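Local atomic coordinates of peptidase M28 (Shewanella amazonensis SB2B, PDB entry 3IIB), a protein that is probably a zinc-dependent M28 metallopeptidase with carboxypeptidase or dipeptidase activity, thought to be active as a homodimer. Residues R156-A161 with M187-G192; K164-I169 with T194-A199; D341-D346 with V385-L390. All blocks are in the same frame, centred on the assembly; numbering follows the deposited sequence. Where two conformers were deposited one is given.

Contact 1 (R156-A161 with M187-G192); sequences RGAVAA and MRYEEG
V159 carries most of this contact, setting both of its methyl groups against the loop at R188-E190, while A158 meets M187 and Y189. No direct hydrogen bond joins the two segments; the polar link is a single water. That water accepts from V159 N at 3.1 Å and donates to R188 O at 2.8 Å. It stands where helix 145-163 is kinked and the N of V159 has no bond to the preceding turn, so the water takes up an amide the helix does not use.

The apolar part divides between the two branches of V159. With CG1 anti to the backbone N (chi1 172°), CG2 lies beside that N and presses on the loop backbone, 3.4 Å from R188 O and 3.6 Å from E190 N. The side chains of V159 and E190 cross at about a right angle: V159 CG1 lies 3.8 Å from E190 OE1, and E190 CB rests against both methyls. A158 CB touches the methyl carbon CE of selenomethionine M187 at 3.8 Å and the ring atom CE1 of Y189 at 4.0 Å. The bent chain of M187 carries CE over one face of the Y189 ring, offset toward the rim, so methyl, ring and A158 form one small apolar cluster.

The Y189 hydroxyl is hydrogen-bonded to I196 O and I99 N, and backbone bonds tie M187 to G96 and R188 to S155. The side chain of R188 is about 12 Å from a bound zinc ion. This is plain helix-against-loop packing: the connection between strands 168-172 and 198-201 lies on helix 145-163, which is also covered by helix 116-120 at A160 and A161 and by strand 198-201, whose A198 meets both A158 and M187.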
# COMPACT_ATOMS: atom_id res chain seq x y z
N ARG A 156 -20.55 -0.42 -14.34
CA ARG A 156 -21.88 0.13 -14.66
C ARG A 156 -22.45 1.20 -13.74
O ARG A 156 -23.56 1.70 -14.00
CB ARG A 156 -22.84 -1.05 -14.73
CG ARG A 156 -22.42 -2.01 -15.84
CD ARG A 156 -23.58 -2.84 -16.34
NE ARG A 156 -24.05 -3.78 -15.32
CZ ARG A 156 -23.45 -4.93 -15.01
NH1 ARG A 156 -22.32 -5.30 -15.60
NH2 ARG A 156 -23.99 -5.71 -14.07
N GLY A 157 -21.69 1.56 -12.70
CA GLY A 157 -22.15 2.50 -11.69
C GLY A 157 -22.38 3.88 -12.24
O GLY A 157 -23.32 4.53 -11.87
N ALA A 158 -21.50 4.37 -13.11
CA ALA A 158 -21.66 5.73 -13.60
C ALA A 158 -22.97 5.88 -14.40
O ALA A 158 -23.65 6.93 -14.34
CB ALA A 158 -20.40 6.19 -14.42
N VAL A 159 -23.33 4.85 -15.14
CA VAL A 159 -24.60 4.88 -15.87
C VAL A 159 -25.79 4.92 -14.90
O VAL A 159 -26.65 5.79 -14.99
CB VAL A 159 -24.73 3.73 -16.83
CG1 VAL A 159 -26.19 3.68 -17.43
CG2 VAL A 159 -23.69 3.82 -17.93
N ALA A 160 -25.80 3.99 -13.95
CA ALA A 160 -26.91 3.92 -13.00
C ALA A 160 -27.05 5.21 -12.18
O ALA A 160 -28.16 5.66 -11.92
CB ALA A 160 -26.72 2.69 -12.07
N ALA A 161 -25.92 5.81 -11.79
CA ALA A 161 -25.95 7.04 -11.02
C ALA A 161 -26.48 8.20 -11.86
O ALA A 161 -27.32 8.96 -11.41
CB ALA A 161 -24.58 7.37 -10.47
N MSE A 187 -14.68 1.05 -17.25
CA MSE A 187 -16.10 1.29 -17.09
C MSE A 187 -16.65 1.68 -18.45
O MSE A 187 -15.88 2.01 -19.39
CB MSE A 187 -16.33 2.37 -16.10
CG MSE A 187 -15.63 3.58 -16.45
SE MSE A 187 -16.67 5.15 -16.13
CE MSE A 187 -18.11 4.79 -17.06
N ARG A 188 -17.96 1.53 -18.61
CA ARG A 188 -18.61 1.84 -19.88
C ARG A 188 -19.75 2.81 -19.63
O ARG A 188 -20.61 2.54 -18.81
CB ARG A 188 -19.22 0.58 -20.52
CG ARG A 188 -18.33 -0.63 -20.62
CD ARG A 188 -18.60 -1.45 -21.87
NE ARG A 188 -17.90 -0.87 -23.02
CZ ARG A 188 -16.74 -1.32 -23.53
NH1 ARG A 188 -16.12 -2.39 -23.03
NH2 ARG A 188 -16.20 -0.69 -24.57
N TYR A 189 -19.76 3.90 -20.38
CA TYR A 189 -20.92 4.74 -20.47
C TYR A 189 -21.92 4.07 -21.42
O TYR A 189 -21.58 3.12 -22.12
CB TYR A 189 -20.53 6.12 -21.00
CG TYR A 189 -19.67 6.89 -20.03
CD1 TYR A 189 -20.14 7.21 -18.76
CD2 TYR A 189 -18.38 7.29 -20.37
CE1 TYR A 189 -19.35 7.93 -17.85
CE2 TYR A 189 -17.59 7.99 -19.48
CZ TYR A 189 -18.09 8.35 -18.24
OH TYR A 189 -17.28 9.05 -17.40
N GLU A 190 -23.16 4.54 -21.39
CA GLU A 190 -24.22 4.04 -22.22
C GLU A 190 -24.72 5.18 -23.08
O GLU A 190 -25.05 6.28 -22.59
CB GLU A 190 -25.35 3.50 -21.34
CG GLU A 190 -26.47 2.87 -22.11
CD GLU A 190 -27.51 2.24 -21.19
OE1 GLU A 190 -27.12 1.42 -20.34
OE2 GLU A 190 -28.71 2.54 -21.36
N GLU A 191 -24.75 4.92 -24.37
CA GLU A 191 -25.30 5.87 -25.32
C GLU A 191 -26.74 6.12 -24.88
O GLU A 191 -27.54 5.16 -24.71
CB GLU A 191 -25.27 5.33 -26.76
CG GLU A 191 -23.91 4.78 -27.26
CD GLU A 191 -22.95 5.86 -27.72
OE1 GLU A 191 -22.94 6.95 -27.10
OE2 GLU A 191 -22.21 5.61 -28.70
N GLY A 192 -27.07 7.39 -24.72
CA GLY A 192 -28.40 7.82 -24.29
C GLY A 192 -28.39 8.39 -22.88
O GLY A 192 -29.29 9.16 -22.50
O HOH W 1 -20.96 3.04 -16.08

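Contact 2 (K164-I169 with T194-A199); sequences KGAVGI and TAIPAA
I169 and A198 form a parallel beta bridge between neighbouring strands 168-172 and 198-201. Two backbone hydrogen bonds frame it: I169 N donates to P197 O at 3.0 Å (154° at the hydrogen), and A199 N donates to I169 O at 3.0 Å. Each acceptor also receives a CA-H...O contact, P197 O from G168 CA at 3.3 Å and I169 O from A198 CA at 3.4 Å. The N of G168 is buried here and has no partner in the model.

Strand 168-172 closes a beta-alpha-beta unit in which strand 131-134, its parallel neighbour, is followed by helix 145-163. That helix ends in a Schellman motif at G165, whose positive phi turns the chain toward the sheet. Strand 198-201, by contrast, is reached from 168-172 through a long loop without helix; A198 is hydrogen-bonded to the L95 backbone and, through its N, to S98 OG.

Among the side chains, I196 does most of the packing. Its CG1 sits between the backbone N and the carbonyl carbon (chi1 62°), and the CD1 beyond it lies 3.6 Å from G168 C; its CG2 branch lies 3.5 Å from A166 O. P197 CD approaches V167 O at 3.4 Å. On the face carrying the bridged pair, I169 CG2 meets A198 CB at 3.5 Å, and A158 of helix 145-163 touches both residues.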
# COMPACT_ATOMS: atom_id res chain seq x y z
N LYS A 164 -30.17 8.53 -12.24
CA LYS A 164 -30.86 9.06 -11.06
C LYS A 164 -30.57 10.51 -10.81
O LYS A 164 -31.07 11.07 -9.82
CB LYS A 164 -30.48 8.26 -9.82
CG LYS A 164 -30.59 6.81 -10.03
CD LYS A 164 -32.02 6.31 -10.16
CE LYS A 164 -32.04 4.84 -10.54
NZ LYS A 164 -33.44 4.35 -10.70
N GLY A 165 -29.80 11.13 -11.70
CA GLY A 165 -29.50 12.55 -11.64
C GLY A 165 -28.11 12.92 -11.13
O GLY A 165 -27.76 14.10 -11.11
N ALA A 166 -27.30 11.92 -10.75
CA ALA A 166 -26.00 12.17 -10.18
C ALA A 166 -25.13 12.93 -11.16
O ALA A 166 -25.25 12.75 -12.37
CB ALA A 166 -25.29 10.86 -9.75
N VAL A 167 -24.29 13.81 -10.62
CA VAL A 167 -23.34 14.57 -11.40
C VAL A 167 -21.97 13.90 -11.37
O VAL A 167 -21.04 14.40 -11.99
CB VAL A 167 -23.23 16.02 -10.91
CG1 VAL A 167 -24.51 16.76 -11.21
CG2 VAL A 167 -22.91 16.09 -9.39
N GLY A 168 -21.87 12.81 -10.61
CA GLY A 168 -20.64 12.04 -10.50
C GLY A 168 -20.82 10.78 -9.69
O GLY A 168 -21.83 10.63 -9.01
N ILE A 169 -19.82 9.89 -9.72
CA ILE A 169 -19.84 8.72 -8.88
C ILE A 169 -18.44 8.48 -8.31
O ILE A 169 -17.42 8.67 -8.99
CB ILE A 169 -20.36 7.49 -9.59
CG1 ILE A 169 -20.35 6.26 -8.69
CG2 ILE A 169 -19.55 7.17 -10.89
CD1 ILE A 169 -21.13 5.09 -9.31
N THR A 194 -26.32 10.63 -20.08
CA THR A 194 -25.23 11.59 -19.82
C THR A 194 -24.03 10.94 -19.11
O THR A 194 -24.17 10.34 -18.03
CB THR A 194 -25.72 12.80 -19.02
OG1 THR A 194 -26.68 13.50 -19.81
CG2 THR A 194 -24.56 13.78 -18.66
N ALA A 195 -22.87 11.05 -19.74
CA ALA A 195 -21.60 10.61 -19.14
C ALA A 195 -21.25 11.53 -17.97
O ALA A 195 -21.39 12.76 -18.05
CB ALA A 195 -20.45 10.62 -20.19
N ILE A 196 -20.90 10.91 -16.84
CA ILE A 196 -20.48 11.68 -15.68
C ILE A 196 -19.08 11.20 -15.19
O ILE A 196 -18.71 10.05 -15.41
CB ILE A 196 -21.54 11.60 -14.53
CG1 ILE A 196 -21.71 10.15 -14.07
CG2 ILE A 196 -22.87 12.34 -14.95
CD1 ILE A 196 -22.54 9.97 -12.74
N PRO A 197 -18.32 12.09 -14.52
CA PRO A 197 -17.05 11.70 -13.92
C PRO A 197 -17.21 10.56 -12.93
O PRO A 197 -18.17 10.53 -12.16
CB PRO A 197 -16.57 12.96 -13.22
CG PRO A 197 -17.33 14.04 -13.78
CD PRO A 197 -18.64 13.50 -14.23
N ALA A 198 -16.25 9.64 -12.94
CA ALA A 198 -16.36 8.38 -12.21
C ALA A 198 -14.97 8.02 -11.68
O ALA A 198 -14.04 7.95 -12.47
CB ALA A 198 -16.84 7.26 -13.15
N ALA A 199 -14.86 7.80 -10.37
CA ALA A 199 -13.60 7.53 -9.70
C ALA A 199 -13.78 6.47 -8.64
O ALA A 199 -14.88 6.25 -8.14
CB ALA A 199 -13.08 8.81 -9.08

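Contact 3 (D341-D346 with V385-L390)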
# COMPACT_ATOMS: atom_id res chain seq x y z
N ASP A 341 -9.82 -27.20 -14.70
CA ASP A 341 -11.15 -27.43 -15.20
C ASP A 341 -11.12 -27.41 -16.74
O ASP A 341 -10.27 -26.72 -17.36
CB ASP A 341 -12.12 -26.38 -14.66
CG ASP A 341 -12.33 -26.47 -13.18
OD1 ASP A 341 -12.32 -27.58 -12.60
OD2 ASP A 341 -12.54 -25.40 -12.56
N TRP A 342 -12.08 -28.13 -17.34
CA TRP A 342 -12.11 -28.36 -18.79
C TRP A 342 -13.38 -27.86 -19.42
O TRP A 342 -14.41 -27.71 -18.77
CB TRP A 342 -11.97 -29.86 -19.10
CG TRP A 342 -10.73 -30.46 -18.53
CD1 TRP A 342 -10.60 -31.07 -17.30
CD2 TRP A 342 -9.43 -30.46 -19.11
NE1 TRP A 342 -9.31 -31.48 -17.12
CE2 TRP A 342 -8.57 -31.10 -18.21
CE3 TRP A 342 -8.90 -30.00 -20.31
CZ2 TRP A 342 -7.23 -31.28 -18.48
CZ3 TRP A 342 -7.57 -30.21 -20.58
CH2 TRP A 342 -6.76 -30.82 -19.68
N ARG A 343 -13.29 -27.66 -20.73
CA ARG A 343 -14.46 -27.52 -21.58
C ARG A 343 -14.16 -28.33 -22.82
O ARG A 343 -13.63 -27.81 -23.80
CB ARG A 343 -14.69 -26.06 -21.90
CG ARG A 343 -16.00 -25.78 -22.55
CD ARG A 343 -17.22 -25.83 -21.65
NE ARG A 343 -18.34 -25.31 -22.44
CZ ARG A 343 -19.26 -26.05 -23.08
NH1 ARG A 343 -19.25 -27.38 -23.01
NH2 ARG A 343 -20.21 -25.45 -23.81
N VAL A 344 -14.42 -29.64 -22.70
CA VAL A 344 -14.18 -30.63 -23.75
C VAL A 344 -15.43 -31.52 -23.95
O VAL A 344 -16.39 -31.48 -23.16
CB VAL A 344 -12.95 -31.49 -23.43
CG1 VAL A 344 -11.67 -30.61 -23.25
CG2 VAL A 344 -13.22 -32.37 -22.15
N ALA A 345 -15.39 -32.37 -24.97
CA ALA A 345 -16.41 -33.38 -25.16
C ALA A 345 -16.62 -34.20 -23.88
O ALA A 345 -15.68 -34.50 -23.14
CB ALA A 345 -16.02 -34.31 -26.35
N ASP A 346 -17.87 -34.61 -23.67
CA ASP A 346 -18.18 -35.47 -22.55
C ASP A 346 -17.25 -36.70 -22.54
O ASP A 346 -16.76 -37.10 -21.47
CB ASP A 346 -19.64 -35.91 -22.57
CG ASP A 346 -20.61 -34.78 -22.19
OD1 ASP A 346 -20.18 -33.84 -21.47
OD2 ASP A 346 -21.79 -34.86 -22.62
N VAL A 385 -14.46 -24.33 -29.95
CA VAL A 385 -13.07 -24.54 -29.56
C VAL A 385 -13.02 -24.95 -28.10
O VAL A 385 -13.53 -24.23 -27.22
CB VAL A 385 -12.22 -23.28 -29.75
CG1 VAL A 385 -10.74 -23.58 -29.40
CG2 VAL A 385 -12.36 -22.77 -31.20
N PRO A 386 -12.45 -26.14 -27.83
CA PRO A 386 -12.26 -26.55 -26.44
C PRO A 386 -11.31 -25.62 -25.69
O PRO A 386 -10.43 -24.99 -26.28
CB PRO A 386 -11.64 -27.97 -26.57
CG PRO A 386 -12.04 -28.45 -27.89
CD PRO A 386 -12.04 -27.21 -28.75
N VAL A 387 -11.49 -25.53 -24.37
CA VAL A 387 -10.63 -24.76 -23.54
C VAL A 387 -10.40 -25.47 -22.22
O VAL A 387 -11.07 -26.44 -21.90
CB VAL A 387 -11.19 -23.31 -23.27
CG1 VAL A 387 -11.28 -22.49 -24.59
CG2 VAL A 387 -12.51 -23.35 -22.48
N ALA A 388 -9.40 -24.98 -21.49
CA ALA A 388 -9.18 -25.33 -20.09
C ALA A 388 -9.02 -24.06 -19.27
O ALA A 388 -8.59 -23.01 -19.79
CB ALA A 388 -7.93 -26.24 -19.94
N SER A 389 -9.39 -24.15 -17.99
CA SER A 389 -9.13 -23.10 -17.01
C SER A 389 -8.21 -23.72 -15.97
O SER A 389 -8.60 -24.63 -15.21
CB SER A 389 -10.41 -22.63 -16.34
OG SER A 389 -11.20 -21.83 -17.21
N LEU A 390 -6.98 -23.23 -15.95
CA LEU A 390 -5.97 -23.69 -15.04
C LEU A 390 -6.06 -22.73 -13.85
O LEU A 390 -5.61 -21.57 -13.89
CB LEU A 390 -4.60 -23.68 -15.74
CG LEU A 390 -4.45 -24.74 -16.84
CD1 LEU A 390 -4.89 -24.15 -18.19
CD2 LEU A 390 -3.03 -25.25 -16.97
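Strands 341-343 and 387-390 pair antiparallel, their short axes 4.7 Å apart at closest approach and their directions 165° from each other. In this ladder D341 with S389 and R343 with V387 are hydrogen-bonded pairs, and W342 with A388 between them is a non-hydrogen-bonded pair. D341 N donates to S389 O, and S389 N returns a bond to D341 O at 2.8 Å. The next ring is less even: R343 N reaches V387 O at 2.8 Å, whereas V387 N donates to R343 O over a longer 3.2 Å. Strand 337-343 is the middle one of a small mixed sheet, with 365-366 on its other side. P386 and A388 also make backbone bonds to A327 of strand 324-329, which joins the ladder to the larger sheet of the M28 peptidase fold.

D341, R343, V387 and S389 share one face of the ladder. There R343 CB packs on V387 CG2 at 3.5 Å. R343 CG is anti to the backbone N (chi1 -170°), and the chain, bent at chi2, carries NH1 to a hydrogen bond with P441 O. The D341 carboxylate turns to other partners: OD2 forms a salt bridge with R391 NE, and OD1 takes hydrogen bonds from Q339 and N368.

W342 and A388 occupy the other face, where the six-membered ring atoms CE3 and CZ3 of the indole lie obliquely against A388 CB, CE3 at 3.9 Å. Helix 413-432 packs here too, F426 touching both residues. Where the ladder runs out, P386 CB approaches R343 O at 3.4 Å and meets V344 CG1 at 4.2 Å.

Overall arrangement
Contacts 1 and 2 are neighbours, their centres 8 Å apart, and their segments alternate along the chain: helix 145-163, strand 168-172, the loop with 187-192, then strand 198-201. They also touch directly, A158 O lying 3.6 Å from I196 CD1 and G157 C packing on I169 CD1. Helix 145-163 packs on the I169/A198 face of the parallel strand pair. Contact 3 comes later and ties strands of the M28 peptidase portion; contacts 1 and 2 lie in a separate part of the chain, about 20 and 30 Å from it between nearest atoms. Contacts 2 and 3 are on opposite sides of the chain's centre. The side chains of R188 and S389 are about 12 and 13 Å from a bound zinc ion.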